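Local structure of benzyl alcohol dehydrogenase (Acinetobacter calcoaceticus, 1F8F) at residues Val202-Leu207 against Leu228-Gln233; Ser193-Gly198 against Ala249-Ile254. The protein catalyses the NAD-dependent oxidation of aryl alcohols such as benzyl alcohol to the aldehyde, as a zinc-containing member of the alcohol dehydrogenase family. All coordinates share one frame; numbering follows the deposited sequence.

Contact 1: Val202-Leu207 against Leu228-Gln233. With NAD (nicotinamide-adenine-dinucleotide), chain F.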
loop_
_atom_site.group_PDB
_atom_site.type_symbol
_atom_site.label_atom_id
_atom_site.label_comp_id
_atom_site.label_asym_id
_atom_site.label_seq_id
_atom_site.Cartn_x
_atom_site.Cartn_y
_atom_site.Cartn_z
ATOM N N VAL A 202 11.794 -17.823 17.490
ATOM C CA VAL A 202 10.964 -16.878 16.781
ATOM C C VAL A 202 11.799 -15.635 16.433
ATOM O O VAL A 202 11.926 -15.244 15.280
ATOM C CB VAL A 202 9.719 -16.445 17.594
ATOM C CG1 VAL A 202 8.993 -15.294 16.858
ATOM C CG2 VAL A 202 8.705 -17.565 17.864
ATOM N N GLY A 203 12.453 -15.006 17.404
ATOM C CA GLY A 203 13.261 -13.809 17.182
ATOM C C GLY A 203 14.380 -13.960 16.162
ATOM O O GLY A 203 14.671 -13.108 15.268
ATOM N N LEU A 204 15.082 -15.080 16.264
ATOM C CA LEU A 204 16.246 -15.381 15.431
ATOM C C LEU A 204 15.770 -15.732 14.051
ATOM O O LEU A 204 16.467 -15.376 13.124
ATOM C CB LEU A 204 17.138 -16.439 16.091
ATOM C CG LEU A 204 17.996 -16.160 17.298
ATOM C CD1 LEU A 204 18.904 -17.398 17.618
ATOM C CD2 LEU A 204 18.951 -14.985 17.097
ATOM N N SER A 205 14.545 -16.297 13.881
ATOM C CA SER A 205 13.981 -16.471 12.555
ATOM C C SER A 205 13.755 -15.093 11.914
ATOM O O SER A 205 14.127 -14.809 10.761
ATOM C CB SER A 205 12.679 -17.277 12.559
ATOM O OG SER A 205 12.831 -18.622 12.961
ATOM N N ALA A 206 13.234 -14.155 12.666
ATOM C CA ALA A 206 12.974 -12.776 12.202
ATOM C C ALA A 206 14.273 -12.077 11.866
ATOM O O ALA A 206 14.284 -11.249 10.954
ATOM C CB ALA A 206 12.203 -11.972 13.279
ATOM N N LEU A 207 15.300 -12.346 12.724
ATOM C CA LEU A 207 16.591 -11.707 12.459
ATOM C C LEU A 207 17.143 -12.193 11.099
ATOM O O LEU A 207 17.570 -11.360 10.314
ATOM C CB LEU A 207 17.608 -11.950 13.564
ATOM C CG LEU A 207 19.005 -11.383 13.242
ATOM C CD1 LEU A 207 19.469 -10.645 14.484
ATOM C CD2 LEU A 207 19.936 -12.479 12.746
ATOM N N LEU A 228 22.553 -14.606 22.774
ATOM C CA LEU A 228 23.093 -13.375 22.194
ATOM C C LEU A 228 24.366 -13.715 21.399
ATOM O O LEU A 228 24.649 -13.027 20.412
ATOM C CB LEU A 228 23.441 -12.260 23.158
ATOM C CG LEU A 228 22.433 -11.486 23.962
ATOM C CD1 LEU A 228 23.097 -10.534 24.953
ATOM C CD2 LEU A 228 21.445 -10.649 23.111
ATOM N N GLU A 229 25.101 -14.760 21.774
ATOM C CA GLU A 229 26.274 -15.051 20.971
ATOM C C GLU A 229 25.916 -15.677 19.629
ATOM O O GLU A 229 26.577 -15.449 18.623
ATOM C CB GLU A 229 27.291 -15.980 21.700
ATOM C CG GLU A 229 27.392 -15.508 23.160
ATOM C CD GLU A 229 28.688 -14.745 23.346
ATOM O OE1 GLU A 229 29.609 -15.196 24.076
ATOM O OE2 GLU A 229 28.848 -13.689 22.711
ATOM N N LEU A 230 24.841 -16.461 19.644
ATOM C CA LEU A 230 24.370 -17.119 18.441
ATOM C C LEU A 230 23.797 -16.036 17.539
ATOM O O LEU A 230 24.058 -16.013 16.318
ATOM C CB LEU A 230 23.320 -18.217 18.734
ATOM C CG LEU A 230 22.590 -18.908 17.585
ATOM C CD1 LEU A 230 23.580 -19.685 16.682
ATOM C CD2 LEU A 230 21.573 -19.948 18.022
ATOM N N ALA A 231 23.072 -15.063 18.098
ATOM C CA ALA A 231 22.501 -14.060 17.183
ATOM C C ALA A 231 23.549 -13.393 16.309
ATOM O O ALA A 231 23.449 -13.289 15.089
ATOM C CB ALA A 231 21.690 -13.027 17.953
ATOM N N LYS A 232 24.600 -12.925 16.947
ATOM C CA LYS A 232 25.766 -12.293 16.374
ATOM C C LYS A 232 26.475 -13.141 15.326
ATOM O O LYS A 232 26.947 -12.632 14.312
ATOM C CB LYS A 232 26.775 -12.160 17.528
ATOM C CG LYS A 232 27.317 -10.783 17.738
ATOM C CD LYS A 232 28.152 -10.319 16.540
ATOM C CE LYS A 232 28.007 -8.778 16.584
ATOM N NZ LYS A 232 28.343 -8.224 15.251
ATOM N N GLN A 233 26.600 -14.444 15.596
ATOM C CA GLN A 233 27.144 -15.416 14.661
ATOM C C GLN A 233 26.142 -15.548 13.503
ATOM O O GLN A 233 26.580 -15.809 12.375
ATOM C CB GLN A 233 27.440 -16.746 15.346
ATOM C CG GLN A 233 28.365 -16.742 16.553
ATOM C CD GLN A 233 28.385 -18.047 17.327
ATOM O OE1 GLN A 233 27.607 -18.946 17.013
ATOM N NE2 GLN A 233 29.265 -18.248 18.303
HETATM P PA NAD F . 11.668 -19.100 23.245
HETATM O O1A NAD F . 12.515 -19.962 22.362
HETATM O O2A NAD F . 11.514 -19.500 24.651
HETATM O O5B NAD F . 12.074 -17.574 23.083
HETATM C C5B NAD F . 11.723 -16.393 23.845
HETATM C C4B NAD F . 12.970 -15.684 24.353
HETATM O O4B NAD F . 12.564 -14.575 25.224
HETATM C C3B NAD F . 13.968 -16.521 25.172
HETATM O O3B NAD F . 15.223 -16.647 24.517
HETATM C C2B NAD F . 14.164 -15.776 26.490
HETATM O O2B NAD F . 15.520 -15.693 26.950
HETATM C C1B NAD F . 13.630 -14.378 26.135
HETATM N N9A NAD F . 13.142 -13.604 27.271
HETATM C C8A NAD F . 12.207 -13.949 28.213
HETATM N N7A NAD F . 11.999 -12.989 29.115
HETATM C C5A NAD F . 12.866 -11.980 28.732
HETATM C C6A NAD F . 13.137 -10.707 29.266
HETATM N N6A NAD F . 12.546 -10.179 30.335
HETATM N N1A NAD F . 14.055 -9.942 28.622
HETATM C C2A NAD F . 14.680 -10.451 27.516
HETATM N N3A NAD F . 14.497 -11.605 26.947
HETATM C C4A NAD F . 13.581 -12.337 27.607
HETATM O O3 NAD F . 10.199 -19.062 22.537
HETATM P PN NAD F . 9.912 -19.001 20.970
HETATM O O1N NAD F . 10.864 -18.099 20.295
HETATM O O2N NAD F . 9.905 -20.367 20.428
HETATM O O5D NAD F . 8.408 -18.381 21.022
HETATM C C5D NAD F . 8.247 -16.968 21.235
HETATM C C4D NAD F . 6.902 -16.549 21.705
HETATM O O4D NAD F . 5.957 -16.348 20.604
HETATM C C3D NAD F . 6.136 -17.302 22.799
HETATM O O3D NAD F . 5.303 -16.361 23.504
HETATM C C2D NAD F . 5.206 -18.159 21.928
HETATM O O2D NAD F . 4.138 -18.770 22.636
HETATM C C1D NAD F . 4.751 -17.017 21.006
HETATM N N1N NAD F . 4.206 -17.552 19.762
HETATM C C2N NAD F . 3.334 -16.745 19.105
HETATM C C3N NAD F . 2.830 -17.178 17.894
HETATM C C7N NAD F . 1.833 -16.325 17.033
HETATM O O7N NAD F . 1.399 -16.788 15.979
HETATM N N7N NAD F . 1.525 -15.083 17.555
HETATM C C4N NAD F . 3.240 -18.423 17.332
HETATM C C5N NAD F . 4.508 -18.812 17.817
HETATM C C6N NAD F . 5.052 -18.441 19.030
#
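Leu-204 spreads its two methyls over Leu-230 and Ala-231, joining helix 201-213 to helix 225-234 on one side of the Rossmann sheet. Its CG lies anti to the carbonyl carbon (chi1 -72°), which carries the branch out toward helix 225-234; the two methyls take different partners. CD1 meets Leu-230 CD2 at 3.7 Å, the two side chains crossing obliquely, while CD2 presses on Ala-231 CB at 3.5 Å, a close approach for two methyl carbons. Leu-230 bends in to make its part: with CG anti to the backbone N (chi1 173°), CD2 reaches a partner that the bond from its CA does not face. One turn on, Leu-207 adds a looser touch, CD2 standing 4.3 Å from Ala-231 O. The short axes run nearly parallel, 10.7 Å apart at closest approach. Leu-342 and Leu-364 also touch Leu-204, and Ala-220 of strand 217-222 lies against Ala-231. At the start of helix 201-213, Val-202 N gives NAD O1N a 3.0 Å hydrogen bond, nearly straight at 167°, and Val-202 CG2 lies 3.3 Å from NAD O5D. No hydrogen bond joins the two segments; apart from the touch on a carbonyl oxygen, their contact is apolar and rests on shape, while the polar grip on the pyrophosphate comes from a backbone amide, where the helix dipole would probably add to the attraction for its negative charge.

Contact 2: Ser193-Gly198 against Ala249-Ile254. Unlike the reference sequence in segment 193-198: Phe-194 (reference Leu).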
loop_
_atom_site.group_PDB
_atom_site.type_symbol
_atom_site.label_atom_id
_atom_site.label_comp_id
_atom_site.label_asym_id
_atom_site.label_seq_id
_atom_site.Cartn_x
_atom_site.Cartn_y
_atom_site.Cartn_z
ATOM N N SER A 193 16.774 0.002 9.804
ATOM C CA SER A 193 17.162 -0.539 11.110
ATOM C C SER A 193 16.019 -1.368 11.692
ATOM O O SER A 193 14.845 -0.946 11.652
ATOM C CB SER A 193 17.507 0.646 12.028
ATOM O OG SER A 193 16.381 1.389 12.447
ATOM N N PHE A 194 16.360 -2.556 12.199
ATOM C CA PHE A 194 15.450 -3.526 12.804
ATOM C C PHE A 194 15.949 -4.042 14.153
ATOM O O PHE A 194 17.156 -4.306 14.347
ATOM C CB PHE A 194 15.368 -4.762 11.875
ATOM C CG PHE A 194 14.560 -5.910 12.436
ATOM C CD1 PHE A 194 13.162 -5.833 12.515
ATOM C CD2 PHE A 194 15.216 -7.061 12.910
ATOM C CE1 PHE A 194 12.468 -6.900 13.039
ATOM C CE2 PHE A 194 14.460 -8.093 13.428
ATOM C CZ PHE A 194 13.089 -8.030 13.500
ATOM N N VAL A 195 15.066 -4.369 15.089
ATOM C CA VAL A 195 15.490 -4.961 16.375
ATOM C C VAL A 195 14.526 -6.101 16.721
ATOM O O VAL A 195 13.325 -5.898 16.573
ATOM C CB VAL A 195 15.466 -4.000 17.597
ATOM C CG1 VAL A 195 14.099 -3.320 17.790
ATOM C CG2 VAL A 195 15.824 -4.693 18.929
ATOM N N THR A 196 15.062 -7.213 17.250
ATOM C CA THR A 196 14.171 -8.243 17.757
ATOM C C THR A 196 14.186 -8.306 19.289
ATOM O O THR A 196 15.294 -8.734 19.780
ATOM C CB THR A 196 14.403 -9.668 17.260
ATOM O OG1 THR A 196 13.478 -10.495 18.047
ATOM C CG2 THR A 196 15.787 -10.242 17.393
ATOM N N TRP A 197 13.104 -8.053 19.984
ATOM C CA TRP A 197 13.159 -8.215 21.447
ATOM C C TRP A 197 12.962 -9.680 21.776
ATOM O O TRP A 197 11.886 -10.298 21.661
ATOM C CB TRP A 197 12.045 -7.283 22.000
ATOM C CG TRP A 197 12.281 -5.805 21.855
ATOM C CD1 TRP A 197 11.917 -5.017 20.782
ATOM C CD2 TRP A 197 12.927 -4.936 22.802
ATOM N NE1 TRP A 197 12.331 -3.722 21.023
ATOM C CE2 TRP A 197 12.961 -3.647 22.240
ATOM C CE3 TRP A 197 13.482 -5.113 24.075
ATOM C CZ2 TRP A 197 13.472 -2.525 22.907
ATOM C CZ3 TRP A 197 14.048 -4.045 24.722
ATOM C CH2 TRP A 197 13.993 -2.742 24.155
ATOM N N GLY A 198 14.004 -10.359 22.293
ATOM C CA GLY A 198 13.930 -11.782 22.662
ATOM C C GLY A 198 14.652 -12.566 21.559
ATOM O O GLY A 198 14.386 -12.306 20.367
ATOM N N ALA A 249 18.070 3.203 25.520
ATOM C CA ALA A 249 19.116 4.183 25.341
ATOM C C ALA A 249 20.138 3.608 24.345
ATOM O O ALA A 249 20.542 4.371 23.487
ATOM C CB ALA A 249 19.818 4.492 26.655
ATOM N N ALA A 250 20.442 2.316 24.526
ATOM C CA ALA A 250 21.396 1.746 23.574
ATOM C C ALA A 250 20.764 1.778 22.181
ATOM O O ALA A 250 21.364 2.309 21.244
ATOM C CB ALA A 250 21.862 0.375 24.052
ATOM N N ILE A 251 19.577 1.239 21.969
ATOM C CA ILE A 251 18.947 1.270 20.631
ATOM C C ILE A 251 18.902 2.686 20.121
ATOM O O ILE A 251 19.265 2.866 18.953
ATOM C CB ILE A 251 17.522 0.650 20.630
ATOM C CG1 ILE A 251 17.586 -0.797 21.052
ATOM C CG2 ILE A 251 16.890 0.779 19.233
ATOM C CD1 ILE A 251 16.404 -1.601 21.420
ATOM N N LYS A 252 18.529 3.732 20.855
ATOM C CA LYS A 252 18.457 5.085 20.290
ATOM C C LYS A 252 19.788 5.653 19.837
ATOM O O LYS A 252 19.883 6.289 18.741
ATOM C CB LYS A 252 17.805 6.024 21.312
ATOM C CG LYS A 252 16.288 6.205 21.197
ATOM C CD LYS A 252 15.724 6.716 22.511
ATOM C CE LYS A 252 14.218 6.807 22.503
ATOM N NZ LYS A 252 13.700 8.186 22.217
ATOM N N GLU A 253 20.862 5.371 20.630
ATOM C CA GLU A 253 22.192 5.882 20.174
ATOM C C GLU A 253 22.693 5.146 18.950
ATOM O O GLU A 253 23.262 5.761 18.037
ATOM C CB GLU A 253 23.199 5.925 21.321
ATOM C CG GLU A 253 23.610 4.636 22.002
ATOM C CD GLU A 253 23.993 4.637 23.476
ATOM O OE1 GLU A 253 23.977 5.666 24.186
ATOM O OE2 GLU A 253 24.371 3.585 24.079
ATOM N N ILE A 254 22.518 3.835 18.857
ATOM C CA ILE A 254 22.954 3.019 17.725
ATOM C C ILE A 254 22.248 3.432 16.426
ATOM O O ILE A 254 22.897 3.439 15.363
ATOM C CB ILE A 254 22.615 1.531 18.001
ATOM C CG1 ILE A 254 23.539 0.974 19.122
ATOM C CG2 ILE A 254 22.725 0.591 16.801
ATOM C CD1 ILE A 254 23.157 -0.432 19.635
#
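Ile-251 sets its CD1 methyl against Val-195 and Trp-197, where helix 247-254 packs on strand 193-197, the first strand of the parallel Rossmann sheet that carries NAD. The touching is all apolar. CG1 of Ile-251 is anti to the carbonyl carbon (chi1 -61°) and chi2 is extended at 167°, sending CD1 straight out to the strand. There it lies 3.4 Å from Trp-197 CZ2, with Trp-197 CH2 the next nearest ring atom, meeting the benzo end of the indole obliquely. Val-195, whose side chain crosses that of Ile-251 at about a right angle, brings CG2 to 4.0 Å from the same CD1. Within the strand, Val-195 CG2 also sits over one face of the Trp-197 ring, 4.2 Å above its plane and toward the rim. Val-259 and Ile-240, from strands 259-264 and 238-241, touch Ile-251 and bury it further.

No hydrogen bond crosses the contact; each side is bonded on its own. Backbone bonds tie Val-195 to Phe-261 and Leu-263 of strand 259-264, and Trp-197 O accepts from Ser-265 OG. At the strand's end, beside the cofactor, the glycine-rich turn begins with Gly-198, whose carbonyl O receives Thr-196 OG1 in the carbonyl plane at 3.1 Å.

Both contacts are buried, without a hydrogen bond across either, yet they lie on opposite faces of the Rossmann sheet; contact 1 reaches the surface at Leu-230. Contact 1 joins two helices, contact 2 a strand to a helix, and 202-207 with 228-233 lies nested in the chain loop closed by contact 2. Strand 193-197 runs into helix 201-213 through the glycine-rich turn, which brings the two together: Gly-203 CA packs 3.4 Å from Thr-196 OG1. Contact 1 is mainly aliphatic, leucine on leucine and alanine, and borders the pyrophosphate; contact 2 adds the indole of Trp-197, a side chain about 6 Å from NAD. Contact 2 lies farther from the middle of the chain.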